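Local atomic coordinates of peptide ABC transporter, peptide-binding protein (Thermus thermophilus, PDB entry 2D5W), a protein that binds oligopeptides, here a pentapeptide, and probably hands them to an ABC transporter for uptake across the membrane. Residues Pro43-Asn48 against Gly151-Tyr156; Leu81-Thr86 against Phe137-Glu142; Ile99-Val104 against Val129-Ala134. All blocks are in the same frame, centred on the assembly; numbering follows the deposited sequence.

Contacts 1 and 2 are buried, while contact 3 lies partly at the surface. Contacts 2 and 3 reach the same four-stranded antiparallel sheet: contact 2 pairs strands 78-86 and 136-141, and contact 3 sets the start of helix 101-112 against the edge strand 127-131 and the turn after it. Contact 1 joins strand 45-47 to a loop that follows strand 136-141. Its Phe44 ring meets Phe137 of contact 2 and Val104 of contact 3, so this ring links all three. Contact 1 combines a short irregular bridge with rings. Contact 2 pairs regular strands, with one apolar and one mostly polar, salt-bridged face. Contact 3 has two hydrogen bonds at a helix start and a few side-chain contacts.

Contact 1: Pro43-Asn48 against Gly151-Tyr156; sequences PFIGFN and GPINTY
Phe44 and Tyr156 meet ring to ring, and their first torsions set where each ring starts. In Phe44, chi1 of -72° puts CG anti to the carbonyl carbon. In Tyr156, chi1 of 73° puts CG between the backbone N and the carbonyl carbon, the crowded position. The backbone beside them forms a classic beta bulge, in which Phe44 and Ile45 both face Ile153. Phe44 N donates to Ile153 O at 2.8 Å. Ile45 N adds a weak bond to the same Ile153 O at 3.4 Å, so one carbonyl receives two N-H groups. Ile153 N answers with a bond to Ile45 O at 2.8 Å. This single antiparallel bridge ties strand 45-47 to the loop between strand 136-141 and helix 159-173.

The two rings form an oblique pair. The centroids of the Phe44 and Tyr156 rings are 4.6 Å apart, and the ring planes are turned 38° from each other. The CD2-CE2 side of the tyrosine ring does the touching: Tyr156 CD2 comes within 3.4 Å of Phe44 CZ, and Tyr156 CE2 lies over one face of the Phe44 ring, offset toward the rim. Thr155 OG1 sits at the edge of that ring, in its plane. This buried hydroxyl has no hydrogen-bond partner in the model. Tyr156 OH bonds to Ala42 O and Ser210 OG, which fixes the far end of its ring.

Pro152 follows a cis peptide bond and touches two residues of 43-48. Its CB lies 4.0 Å from Pro43 CB, and its CD lies 4.1 Å from Phe47 CB.

Contact 2: Leu81-Thr86 against Phe137-Glu142; sequences LEMDIT and FTLIFE
Ile85 packs over the ring of Phe137 on the apolar side of this strand pair. Chi1 of 67° places Phe137 CG between the backbone N and the carbonyl carbon. Its side chain lies beside that of Ile85 and points the same way. The result is a CH-pi contact. Ile85 CB stands 3.9 Å from the centroid of the Phe137 ring, 25° off the ring normal. Both branches of the isoleucine take part. CG2 reaches Phe137 CE1 at 3.5 Å, while CD1 touches CZ and also meets Leu139 CD1 at 3.8 Å. Leu139 CD2 lies at the edge of the Phe137 ring, in its plane.

Met83 and Leu139 run side by side, pointing the same way, with Met83 SD 4.1 Å from Leu139 CD1. The methionine chain is extended through SD and bends only at its last torsion. Leu81 and Phe141 are also side by side. Leu81 CD2 meets Phe141 CD1 at 3.8 Å, and Leu81 O sits at the edge of the same ring.

The other face is mostly polar, with Glu82, Asp84 and Thr138 beside the apolar Ile140. Thr138 and Asp84 point the same way, with OG1 and CG each anti to its own carbonyl carbon. Thr138 OG1 donates to Asp84 OD2 at 2.7 Å and approaches from above the carboxylate, 40° out of its plane. Asp84 OD1 bridges to Arg70. Glu82 lays its CB 3.9 Å from Thr138 CG2, and its carboxylate forms salt bridges with Arg70, Arg80 and Arg130. These neighbouring charges probably keep both acids ionised.

Six backbone hydrogen bonds join Leu81 to Phe141, Met83 to Leu139 and Ile85 to Phe137. Phe137 and Leu139 also touch helix 101-112. This is the central strand pair of a four-stranded antiparallel sheet, with a helix packed on its apolar face.

Contact 3: Ile99-Val104 against Val129-Ala134; sequences ITTEDV and VRIKDA
Thr101 meets Asp133 and Ala134 at the start of helix 101-112, where a capping box closes the first turn. Two hydrogen bonds cross the contact. Thr101 N donates to Ala134 O at 2.9 Å, from 39° above the carbonyl plane. Thr101 OG1 donates to Asp133 O at 2.7 Å. With chi1 of 51°, this OG1 lies between the backbone N and the carbonyl carbon, on the side where Asp133 O is met. One residue thus grips two successive carbonyls of the turn after strand 127-131.

The capping box itself lies within residues 99-104. Thr100 OG1 accepts from Glu102 N at 3.0 Å, and Thr100 N donates to Asp103 OD1 at 3.1 Å. Asp103 OD1 also accepts from Trp93 NE1, which would help to hold the carboxylate in place. The side chain of Asp133 is turned to other partners, Arg135 N and Asn136 ND2.

Van der Waals contacts add to this. Ile131 CG2 lies 3.3 Å from the hydroxyl oxygen OG1 of Thr101, and Ile131 CD1 rests 3.9 Å from Thr101 CB. An alanine in place of Thr101 would probably leave Asp133 O without this hydroxyl donor and open a gap beside Ile131 CG2. Phe137 of the next strand touches Thr101, Val129 and Ile131. One turn further along the helix, Val104 CG1 touches Val129 CG2 at 3.9 Å.

Contact 1: Pro43-Asn48 against Gly151-Tyr156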
ATOM      1  N   PRO A  43       6.650   3.052 -15.414  1.00  9.09           N
ATOM      2  CA  PRO A  43       5.739   4.193 -15.509  1.00  9.73           C
ATOM      3  C   PRO A  43       6.163   5.150 -16.619  1.00  9.50           C
ATOM      4  O   PRO A  43       7.244   5.015 -17.194  1.00  9.18           O
ATOM      5  CB  PRO A  43       5.873   4.836 -14.138  1.00 10.09           C
ATOM      6  CG  PRO A  43       7.344   4.654 -13.850  1.00 10.40           C
ATOM      7  CD  PRO A  43       7.596   3.221 -14.293  1.00  9.58           C
ATOM      8  N   PHE A  44       5.296   6.106 -16.932  1.00  9.76           N
ATOM      9  CA  PHE A  44       5.632   7.116 -17.924  1.00  9.25           C
ATOM     10  C   PHE A  44       6.581   8.079 -17.217  1.00  9.56           C
ATOM     11  O   PHE A  44       7.605   8.482 -17.766  1.00  9.34           O
ATOM     12  CB  PHE A  44       4.377   7.862 -18.385  1.00 10.26           C
ATOM     13  CG  PHE A  44       3.475   7.044 -19.261  1.00  9.90           C
ATOM     14  CD1 PHE A  44       2.131   6.881 -18.943  1.00 10.15           C
ATOM     15  CD2 PHE A  44       3.970   6.432 -20.407  1.00 10.71           C
ATOM     16  CE1 PHE A  44       1.294   6.119 -19.752  1.00 10.62           C
ATOM     17  CE2 PHE A  44       3.141   5.668 -21.222  1.00 10.82           C
ATOM     18  CZ  PHE A  44       1.800   5.511 -20.894  1.00 10.37           C
ATOM     19  N   ILE A  45       6.222   8.423 -15.983  1.00  9.20           N
ATOM     20  CA  ILE A  45       7.003   9.318 -15.140  1.00 10.38           C
ATOM     21  C   ILE A  45       7.293   8.582 -13.834  1.00  9.01           C
ATOM     22  O   ILE A  45       6.373   8.083 -13.183  1.00 10.14           O
ATOM     23  CB  ILE A  45       6.216  10.607 -14.808  1.00 10.35           C
ATOM     24  CG1 ILE A  45       5.843  11.344 -16.100  1.00 12.31           C
ATOM     25  CG2 ILE A  45       7.039  11.498 -13.875  1.00 11.61           C
ATOM     26  CD1 ILE A  45       7.026  11.786 -16.934  1.00 15.31           C
ATOM     27  N   GLY A  46       8.565   8.502 -13.461  1.00  9.65           N
ATOM     28  CA  GLY A  46       8.922   7.837 -12.221  1.00  9.61           C
ATOM     29  C   GLY A  46       9.178   8.849 -11.120  1.00  9.70           C
ATOM     30  O   GLY A  46       9.083  10.055 -11.349  1.00 10.33           O
ATOM     31  N   PHE A  47       9.477   8.364  -9.919  1.00  9.82           N
ATOM     32  CA  PHE A  47       9.773   9.237  -8.784  1.00  9.88           C
ATOM     33  C   PHE A  47      11.033   8.646  -8.156  1.00  9.39           C
ATOM     34  O   PHE A  47      11.012   7.521  -7.652  1.00  9.75           O
ATOM     35  CB  PHE A  47       8.609   9.236  -7.787  1.00 10.83           C
ATOM     36  CG  PHE A  47       8.594  10.431  -6.869  1.00 10.81           C
ATOM     37  CD1 PHE A  47       8.767  10.279  -5.495  1.00 11.47           C
ATOM     38  CD2 PHE A  47       8.398  11.714  -7.379  1.00 11.38           C
ATOM     39  CE1 PHE A  47       8.744  11.386  -4.643  1.00 12.41           C
ATOM     40  CE2 PHE A  47       8.373  12.825  -6.536  1.00 13.40           C
ATOM     41  CZ  PHE A  47       8.547  12.659  -5.167  1.00 13.24           C
ATOM     42  N   ASN A  48      12.133   9.395  -8.196  1.00  9.83           N
ATOM     43  CA  ASN A  48      13.398   8.881  -7.688  1.00 10.34           C
ATOM     44  C   ASN A  48      13.670   9.046  -6.198  1.00  9.78           C
ATOM     45  O   ASN A  48      12.852   9.584  -5.455  1.00 10.79           O
ATOM     46  CB  ASN A  48      14.569   9.445  -8.511  1.00 10.60           C
ATOM     47  CG  ASN A  48      14.745  10.945  -8.352  1.00 10.63           C
ATOM     48  OD1 ASN A  48      14.421  11.518  -7.315  1.00 11.24           O
ATOM     49  ND2 ASN A  48      15.291  11.585  -9.382  1.00 13.09           N
ATOM     50  N   GLY A 151       4.670  11.991  -9.143  1.00 12.76           N
ATOM     51  CA  GLY A 151       4.880  10.695  -9.762  1.00 12.50           C
ATOM     52  C   GLY A 151       4.895   9.571  -8.739  1.00 12.73           C
ATOM     53  O   GLY A 151       4.927   9.828  -7.538  1.00 12.98           O
ATOM     54  N   PRO A 152       4.901   8.308  -9.181  1.00 12.64           N
ATOM     55  CA  PRO A 152       4.895   7.909 -10.591  1.00 13.40           C
ATOM     56  C   PRO A 152       3.548   8.051 -11.290  1.00 13.45           C
ATOM     57  O   PRO A 152       2.489   8.045 -10.653  1.00 14.28           O
ATOM     58  CB  PRO A 152       5.359   6.459 -10.534  1.00 14.26           C
ATOM     59  CG  PRO A 152       4.772   5.985  -9.239  1.00 17.20           C
ATOM     60  CD  PRO A 152       5.072   7.134  -8.304  1.00 13.67           C
ATOM     61  N   ILE A 153       3.607   8.191 -12.610  1.00 12.50           N
ATOM     62  CA  ILE A 153       2.413   8.295 -13.437  1.00 14.43           C
ATOM     63  C   ILE A 153       2.444   7.066 -14.326  1.00 13.66           C
ATOM     64  O   ILE A 153       3.320   6.926 -15.180  1.00 12.02           O
ATOM     65  CB  ILE A 153       2.425   9.554 -14.332  1.00 16.00           C
ATOM     66  CG1 ILE A 153       2.500  10.814 -13.466  1.00 18.40           C
ATOM     67  CG2 ILE A 153       1.177   9.581 -15.212  1.00 17.20           C
ATOM     68  CD1 ILE A 153       1.335  10.985 -12.518  1.00 21.25           C
ATOM     69  N   ASN A 154       1.501   6.164 -14.096  1.00 13.73           N
ATOM     70  CA  ASN A 154       1.401   4.936 -14.859  1.00 14.92           C
ATOM     71  C   ASN A 154      -0.078   4.730 -15.122  1.00 15.29           C
ATOM     72  O   ASN A 154      -0.810   4.221 -14.271  1.00 18.93           O
ATOM     73  CB  ASN A 154       1.975   3.767 -14.052  1.00 18.70           C
ATOM     74  CG  ASN A 154       1.991   2.468 -14.833  1.00 22.83           C
ATOM     75  OD1 ASN A 154       2.647   1.503 -14.441  1.00 28.29           O
ATOM     76  ND2 ASN A 154       1.261   2.434 -15.942  1.00 24.46           N
ATOM     77  N   THR A 155      -0.522   5.170 -16.290  1.00 11.85           N
ATOM     78  CA  THR A 155      -1.920   5.038 -16.664  1.00 11.71           C
ATOM     79  C   THR A 155      -2.076   4.320 -18.001  1.00  9.97           C
ATOM     80  O   THR A 155      -2.521   4.908 -18.984  1.00 10.79           O
ATOM     81  CB  THR A 155      -2.602   6.421 -16.749  1.00 11.98           C
ATOM     82  OG1 THR A 155      -1.882   7.252 -17.667  1.00 14.42           O
ATOM     83  CG2 THR A 155      -2.626   7.091 -15.379  1.00 14.07           C
ATOM     84  N   TYR A 156      -1.701   3.046 -18.039  1.00  9.73           N
ATOM     85  CA  TYR A 156      -1.837   2.266 -19.260  1.00  9.46           C
ATOM     86  C   TYR A 156      -1.781   0.774 -18.946  1.00  9.99           C
ATOM     87  O   TYR A 156      -1.278   0.363 -17.898  1.00  9.76           O
ATOM     88  CB  TYR A 156      -0.749   2.654 -20.276  1.00  9.59           C
ATOM     89  CG  TYR A 156       0.642   2.166 -19.947  1.00  9.50           C
ATOM     90  CD1 TYR A 156       1.204   1.093 -20.635  1.00  9.71           C
ATOM     91  CD2 TYR A 156       1.395   2.772 -18.944  1.00 10.41           C
ATOM     92  CE1 TYR A 156       2.483   0.635 -20.335  1.00 11.35           C
ATOM     93  CE2 TYR A 156       2.673   2.321 -18.634  1.00 10.91           C
ATOM     94  CZ  TYR A 156       3.210   1.252 -19.334  1.00 11.84           C
ATOM     95  OH  TYR A 156       4.473   0.793 -19.031  1.00 14.14           O
TER

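Contact 2: Leu81-Thr86 against Phe137-Glu142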
ATOM      1  N   LEU A  81      -6.544  20.959 -14.218  1.00 12.41           N
ATOM      2  CA  LEU A  81      -5.148  20.738 -14.556  1.00 11.13           C
ATOM      3  C   LEU A  81      -5.065  19.824 -15.766  1.00 11.05           C
ATOM      4  O   LEU A  81      -5.720  18.780 -15.806  1.00 11.05           O
ATOM      5  CB  LEU A  81      -4.391  20.079 -13.398  1.00 12.87           C
ATOM      6  CG  LEU A  81      -2.997  19.560 -13.779  1.00 13.77           C
ATOM      7  CD1 LEU A  81      -2.071  20.731 -14.086  1.00 16.20           C
ATOM      8  CD2 LEU A  81      -2.433  18.714 -12.650  1.00 15.14           C
ATOM      9  N   GLU A  82      -4.280  20.234 -16.757  1.00 11.99           N
ATOM     10  CA  GLU A  82      -4.061  19.420 -17.948  1.00 11.96           C
ATOM     11  C   GLU A  82      -2.576  19.099 -17.970  1.00 11.55           C
ATOM     12  O   GLU A  82      -1.733  19.971 -17.749  1.00 11.69           O
ATOM     13  CB  GLU A  82      -4.476  20.162 -19.223  1.00 13.65           C
ATOM     14  CG  GLU A  82      -5.982  20.353 -19.339  1.00 17.24           C
ATOM     15  CD  GLU A  82      -6.433  20.715 -20.743  1.00 20.67           C
ATOM     16  OE1 GLU A  82      -7.657  20.872 -20.944  1.00 23.11           O
ATOM     17  OE2 GLU A  82      -5.574  20.840 -21.642  1.00 20.91           O
ATOM     18  N   MET A  83      -2.265  17.834 -18.227  1.00 12.07           N
ATOM     19  CA  MET A  83      -0.890  17.361 -18.245  1.00 11.55           C
ATOM     20  C   MET A  83      -0.586  16.601 -19.534  1.00 10.91           C
ATOM     21  O   MET A  83      -1.108  15.507 -19.750  1.00 10.85           O
ATOM     22  CB  MET A  83      -0.677  16.450 -17.040  1.00 13.07           C
ATOM     23  CG  MET A  83       0.671  15.780 -16.973  1.00 13.80           C
ATOM     24  SD  MET A  83       0.679  14.560 -15.659  1.00 18.37           S
ATOM     25  CE  MET A  83       0.749  15.637 -14.310  1.00 14.95           C
ATOM     26  N   ASP A  84       0.263  17.180 -20.380  1.00 10.65           N
ATOM     27  CA  ASP A  84       0.632  16.569 -21.658  1.00 10.81           C
ATOM     28  C   ASP A  84       1.795  15.599 -21.520  1.00 11.75           C
ATOM     29  O   ASP A  84       2.887  15.978 -21.092  1.00 13.02           O
ATOM     30  CB  ASP A  84       1.039  17.637 -22.676  1.00 12.46           C
ATOM     31  CG  ASP A  84      -0.089  18.581 -23.034  1.00 13.48           C
ATOM     32  OD1 ASP A  84       0.216  19.645 -23.616  1.00 15.80           O
ATOM     33  OD2 ASP A  84      -1.265  18.272 -22.755  1.00 13.45           O
ATOM     34  N   ILE A  85       1.559  14.354 -21.914  1.00 10.59           N
ATOM     35  CA  ILE A  85       2.581  13.320 -21.854  1.00 10.75           C
ATOM     36  C   ILE A  85       2.847  12.774 -23.250  1.00 10.05           C
ATOM     37  O   ILE A  85       1.914  12.537 -24.017  1.00 10.99           O
ATOM     38  CB  ILE A  85       2.132  12.157 -20.944  1.00 11.04           C
ATOM     39  CG1 ILE A  85       1.927  12.678 -19.520  1.00 14.34           C
ATOM     40  CG2 ILE A  85       3.159  11.024 -20.984  1.00 12.24           C
ATOM     41  CD1 ILE A  85       1.434  11.641 -18.539  1.00 17.62           C
ATOM     42  N   THR A  86       4.124  12.600 -23.577  1.00  9.99           N
ATOM     43  CA  THR A  86       4.517  12.044 -24.864  1.00 10.63           C
ATOM     44  C   THR A  86       5.220  10.719 -24.587  1.00  9.85           C
ATOM     45  O   THR A  86       6.222  10.676 -23.873  1.00  9.99           O
ATOM     46  CB  THR A  86       5.493  12.974 -25.621  1.00 11.72           C
ATOM     47  OG1 THR A  86       4.876  14.249 -25.838  1.00 12.40           O
ATOM     48  CG2 THR A  86       5.867  12.370 -26.967  1.00 12.89           C
ATOM     49  N   PHE A 137      -0.813  12.197 -25.356  1.00 10.49           N
ATOM     50  CA  PHE A 137      -2.082  12.251 -24.647  1.00  9.98           C
ATOM     51  C   PHE A 137      -2.022  13.291 -23.538  1.00 10.05           C
ATOM     52  O   PHE A 137      -0.941  13.739 -23.145  1.00 10.96           O
ATOM     53  CB  PHE A 137      -2.490  10.882 -24.078  1.00 10.44           C
ATOM     54  CG  PHE A 137      -1.597  10.366 -22.978  1.00 10.13           C
ATOM     55  CD1 PHE A 137      -0.386   9.742 -23.270  1.00 10.60           C
ATOM     56  CD2 PHE A 137      -2.002  10.454 -21.650  1.00 10.65           C
ATOM     57  CE1 PHE A 137       0.401   9.208 -22.250  1.00 11.16           C
ATOM     58  CE2 PHE A 137      -1.222   9.926 -20.626  1.00 11.45           C
ATOM     59  CZ  PHE A 137      -0.021   9.300 -20.926  1.00 10.46           C
ATOM     60  N   THR A 138      -3.193  13.673 -23.049  1.00  9.58           N
ATOM     61  CA  THR A 138      -3.291  14.668 -21.996  1.00 11.18           C
ATOM     62  C   THR A 138      -4.179  14.161 -20.876  1.00 10.82           C
ATOM     63  O   THR A 138      -5.295  13.700 -21.117  1.00 11.83           O
ATOM     64  CB  THR A 138      -3.895  15.983 -22.535  1.00 10.73           C
ATOM     65  OG1 THR A 138      -3.071  16.486 -23.593  1.00 13.21           O
ATOM     66  CG2 THR A 138      -3.988  17.029 -21.435  1.00 11.93           C
ATOM     67  N   LEU A 139      -3.670  14.223 -19.652  1.00 11.17           N
ATOM     68  CA  LEU A 139      -4.452  13.813 -18.496  1.00 10.79           C
ATOM     69  C   LEU A 139      -5.134  15.083 -17.996  1.00 10.47           C
ATOM     70  O   LEU A 139      -4.499  16.138 -17.893  1.00 11.37           O
ATOM     71  CB  LEU A 139      -3.549  13.223 -17.411  1.00 11.62           C
ATOM     72  CG  LEU A 139      -2.861  11.905 -17.786  1.00 11.97           C
ATOM     73  CD1 LEU A 139      -1.910  11.491 -16.676  1.00 14.22           C
ATOM     74  CD2 LEU A 139      -3.905  10.822 -18.028  1.00 15.00           C
ATOM     75  N   ILE A 140      -6.425  14.981 -17.705  1.00 11.57           N
ATOM     76  CA  ILE A 140      -7.206  16.121 -17.247  1.00 12.50           C
ATOM     77  C   ILE A 140      -7.770  15.869 -15.857  1.00 12.38           C
ATOM     78  O   ILE A 140      -8.530  14.925 -15.650  1.00 13.95           O
ATOM     79  CB  ILE A 140      -8.380  16.393 -18.214  1.00 13.33           C
ATOM     80  CG1 ILE A 140      -7.852  16.542 -19.644  1.00 15.10           C
ATOM     81  CG2 ILE A 140      -9.127  17.652 -17.789  1.00 14.44           C
ATOM     82  CD1 ILE A 140      -8.940  16.534 -20.704  1.00 18.83           C
ATOM     83  N   PHE A 141      -7.391  16.721 -14.909  1.00 11.24           N
ATOM     84  CA  PHE A 141      -7.866  16.602 -13.534  1.00 11.09           C
ATOM     85  C   PHE A 141      -8.762  17.794 -13.222  1.00 11.19           C
ATOM     86  O   PHE A 141      -8.319  18.942 -13.282  1.00 11.11           O
ATOM     87  CB  PHE A 141      -6.697  16.602 -12.542  1.00 11.39           C
ATOM     88  CG  PHE A 141      -5.598  15.627 -12.873  1.00 12.27           C
ATOM     89  CD1 PHE A 141      -4.704  15.889 -13.906  1.00 14.15           C
ATOM     90  CD2 PHE A 141      -5.444  14.458 -12.137  1.00 13.12           C
ATOM     91  CE1 PHE A 141      -3.668  15.003 -14.201  1.00 13.48           C
ATOM     92  CE2 PHE A 141      -4.409  13.563 -12.424  1.00 13.87           C
ATOM     93  CZ  PHE A 141      -3.523  13.837 -13.456  1.00 13.55           C
ATOM     94  N   GLU A 142     -10.018  17.527 -12.889  1.00 11.33           N
ATOM     95  CA  GLU A 142     -10.947  18.601 -12.563  1.00 12.14           C
ATOM     96  C   GLU A 142     -12.016  18.127 -11.581  1.00 12.31           C
ATOM     97  O   GLU A 142     -12.837  17.273 -11.910  1.00 13.53           O
ATOM     98  CB  GLU A 142     -11.614  19.133 -13.834  1.00 14.68           C
ATOM     99  CG  GLU A 142     -12.517  20.333 -13.579  1.00 17.05           C
ATOM    100  CD  GLU A 142     -13.187  20.852 -14.833  1.00 20.20           C
ATOM    101  OE1 GLU A 142     -12.468  21.255 -15.770  1.00 22.16           O
ATOM    102  OE2 GLU A 142     -14.435  20.858 -14.878  1.00 24.92           O
TER

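Contact 3: Ile99-Val104 against Val129-Ala134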
ATOM      1  N   ILE A  99       4.074   0.469 -27.211  1.00 10.15           N
ATOM      2  CA  ILE A  99       3.230   0.969 -26.137  1.00 10.19           C
ATOM      3  C   ILE A  99       2.685   2.267 -26.735  1.00 10.47           C
ATOM      4  O   ILE A  99       3.453   3.148 -27.129  1.00 11.22           O
ATOM      5  CB  ILE A  99       4.038   1.246 -24.854  1.00  9.68           C
ATOM      6  CG1 ILE A  99       4.482  -0.088 -24.238  1.00 10.11           C
ATOM      7  CG2 ILE A  99       3.194   2.051 -23.873  1.00 11.15           C
ATOM      8  CD1 ILE A  99       5.413   0.039 -23.047  1.00  9.87           C
ATOM      9  N   THR A 100       1.364   2.373 -26.822  1.00 10.24           N
ATOM     10  CA  THR A 100       0.737   3.539 -27.442  1.00  9.99           C
ATOM     11  C   THR A 100      -0.395   4.104 -26.604  1.00  9.31           C
ATOM     12  O   THR A 100      -0.734   3.568 -25.547  1.00  9.99           O
ATOM     13  CB  THR A 100       0.131   3.172 -28.810  1.00 10.58           C
ATOM     14  OG1 THR A 100      -1.057   2.398 -28.597  1.00 12.02           O
ATOM     15  CG2 THR A 100       1.115   2.357 -29.643  1.00 11.60           C
ATOM     16  N   THR A 101      -1.000   5.177 -27.100  1.00  9.15           N
ATOM     17  CA  THR A 101      -2.102   5.794 -26.391  1.00  9.92           C
ATOM     18  C   THR A 101      -3.339   4.896 -26.391  1.00 10.08           C
ATOM     19  O   THR A 101      -4.297   5.169 -25.677  1.00 10.38           O
ATOM     20  CB  THR A 101      -2.435   7.187 -26.971  1.00  9.88           C
ATOM     21  OG1 THR A 101      -2.585   7.098 -28.391  1.00 10.57           O
ATOM     22  CG2 THR A 101      -1.319   8.175 -26.647  1.00 10.40           C
ATOM     23  N   GLU A 102      -3.335   3.826 -27.188  1.00 10.01           N
ATOM     24  CA  GLU A 102      -4.473   2.912 -27.159  1.00 10.76           C
ATOM     25  C   GLU A 102      -4.422   2.163 -25.825  1.00  9.93           C
ATOM     26  O   GLU A 102      -5.457   1.796 -25.268  1.00 10.40           O
ATOM     27  CB  GLU A 102      -4.428   1.929 -28.332  1.00 12.34           C
ATOM     28  CG  GLU A 102      -4.520   2.622 -29.680  1.00 14.80           C
ATOM     29  CD  GLU A 102      -4.861   1.683 -30.818  1.00 16.61           C
ATOM     30  OE1 GLU A 102      -4.522   2.020 -31.970  1.00 17.98           O
ATOM     31  OE2 GLU A 102      -5.477   0.627 -30.571  1.00 18.06           O
ATOM     32  N   ASP A 103      -3.211   1.960 -25.310  1.00  9.17           N
ATOM     33  CA  ASP A 103      -3.018   1.294 -24.026  1.00  9.01           C
ATOM     34  C   ASP A 103      -3.491   2.224 -22.905  1.00  9.01           C
ATOM     35  O   ASP A 103      -3.946   1.766 -21.854  1.00  9.38           O
ATOM     36  CB  ASP A 103      -1.540   0.941 -23.844  1.00  9.44           C
ATOM     37  CG  ASP A 103      -1.067  -0.104 -24.840  1.00  8.83           C
ATOM     38  OD1 ASP A 103       0.069   0.023 -25.350  1.00 10.27           O
ATOM     39  OD2 ASP A 103      -1.834  -1.054 -25.098  1.00  9.93           O
ATOM     40  N   VAL A 104      -3.373   3.530 -23.133  1.00  9.16           N
ATOM     41  CA  VAL A 104      -3.812   4.525 -22.160  1.00  9.91           C
ATOM     42  C   VAL A 104      -5.344   4.598 -22.172  1.00  9.57           C
ATOM     43  O   VAL A 104      -5.989   4.597 -21.122  1.00  9.83           O
ATOM     44  CB  VAL A 104      -3.232   5.926 -22.485  1.00  9.47           C
ATOM     45  CG1 VAL A 104      -3.780   6.958 -21.506  1.00 11.36           C
ATOM     46  CG2 VAL A 104      -1.713   5.890 -22.417  1.00 10.27           C
ATOM     47  N   VAL A 129      -8.933  11.541 -19.861  1.00 12.79           N
ATOM     48  CA  VAL A 129      -7.816  11.582 -20.790  1.00 12.49           C
ATOM     49  C   VAL A 129      -8.268  12.020 -22.177  1.00 12.07           C
ATOM     50  O   VAL A 129      -9.400  11.754 -22.589  1.00 13.28           O
ATOM     51  CB  VAL A 129      -7.119  10.193 -20.893  1.00 12.03           C
ATOM     52  CG1 VAL A 129      -8.055   9.174 -21.532  1.00 13.18           C
ATOM     53  CG2 VAL A 129      -5.832  10.309 -21.692  1.00 13.10           C
ATOM     54  N   ARG A 130      -7.382  12.720 -22.874  1.00 11.78           N
ATOM     55  CA  ARG A 130      -7.639  13.185 -24.231  1.00 12.48           C
ATOM     56  C   ARG A 130      -6.476  12.656 -25.062  1.00 12.10           C
ATOM     57  O   ARG A 130      -5.315  12.856 -24.706  1.00 12.81           O
ATOM     58  CB  ARG A 130      -7.675  14.715 -24.268  1.00 13.61           C
ATOM     59  CG  ARG A 130      -7.951  15.308 -25.638  1.00 17.85           C
ATOM     60  CD  ARG A 130      -8.129  16.810 -25.532  1.00 21.61           C
ATOM     61  NE  ARG A 130      -6.974  17.448 -24.909  1.00 25.93           N
ATOM     62  CZ  ARG A 130      -6.944  18.713 -24.501  1.00 27.61           C
ATOM     63  NH1 ARG A 130      -5.846  19.204 -23.945  1.00 28.68           N
ATOM     64  NH2 ARG A 130      -8.012  19.484 -24.645  1.00 30.29           N
ATOM     65  N   ILE A 131      -6.785  11.971 -26.158  1.00 12.55           N
ATOM     66  CA  ILE A 131      -5.755  11.393 -27.017  1.00 13.39           C
ATOM     67  C   ILE A 131      -5.509  12.249 -28.258  1.00 13.55           C
ATOM     68  O   ILE A 131      -6.436  12.510 -29.027  1.00 14.71           O
ATOM     69  CB  ILE A 131      -6.165   9.974 -27.478  1.00 14.81           C
ATOM     70  CG1 ILE A 131      -6.577   9.123 -26.273  1.00 18.24           C
ATOM     71  CG2 ILE A 131      -5.020   9.320 -28.233  1.00 15.26           C
ATOM     72  CD1 ILE A 131      -5.487   8.919 -25.244  1.00 19.63           C
ATOM     73  N   LYS A 132      -4.266  12.679 -28.459  1.00 13.71           N
ATOM     74  CA  LYS A 132      -3.916  13.499 -29.622  1.00 14.70           C
ATOM     75  C   LYS A 132      -3.497  12.631 -30.809  1.00 13.90           C
ATOM     76  O   LYS A 132      -3.957  12.833 -31.933  1.00 15.42           O
ATOM     77  CB  LYS A 132      -2.778  14.465 -29.272  1.00 15.89           C
ATOM     78  CG  LYS A 132      -2.295  15.305 -30.448  1.00 19.56           C
ATOM     79  CD  LYS A 132      -1.113  16.181 -30.062  1.00 22.23           C
ATOM     80  CE  LYS A 132      -0.584  16.963 -31.255  1.00 25.31           C
ATOM     81  NZ  LYS A 132      -1.616  17.869 -31.830  1.00 27.88           N
ATOM     82  N   ASP A 133      -2.603  11.681 -30.555  1.00 12.93           N
ATOM     83  CA  ASP A 133      -2.130  10.758 -31.579  1.00 12.57           C
ATOM     84  C   ASP A 133      -1.638   9.487 -30.892  1.00 12.49           C
ATOM     85  O   ASP A 133      -1.858   9.312 -29.692  1.00 12.17           O
ATOM     86  CB  ASP A 133      -1.026  11.396 -32.442  1.00 13.62           C
ATOM     87  CG  ASP A 133       0.117  11.959 -31.626  1.00 14.57           C
ATOM     88  OD1 ASP A 133       0.736  11.198 -30.855  1.00 14.23           O
ATOM     89  OD2 ASP A 133       0.405  13.168 -31.764  1.00 17.39           O
ATOM     90  N   ALA A 134      -0.971   8.611 -31.634  1.00 11.25           N
ATOM     91  CA  ALA A 134      -0.504   7.349 -31.073  1.00 11.14           C
ATOM     92  C   ALA A 134       0.439   7.460 -29.880  1.00 11.38           C
ATOM     93  O   ALA A 134       0.559   6.514 -29.097  1.00 12.42           O
ATOM     94  CB  ALA A 134       0.146   6.506 -32.166  1.00 11.65           C
TER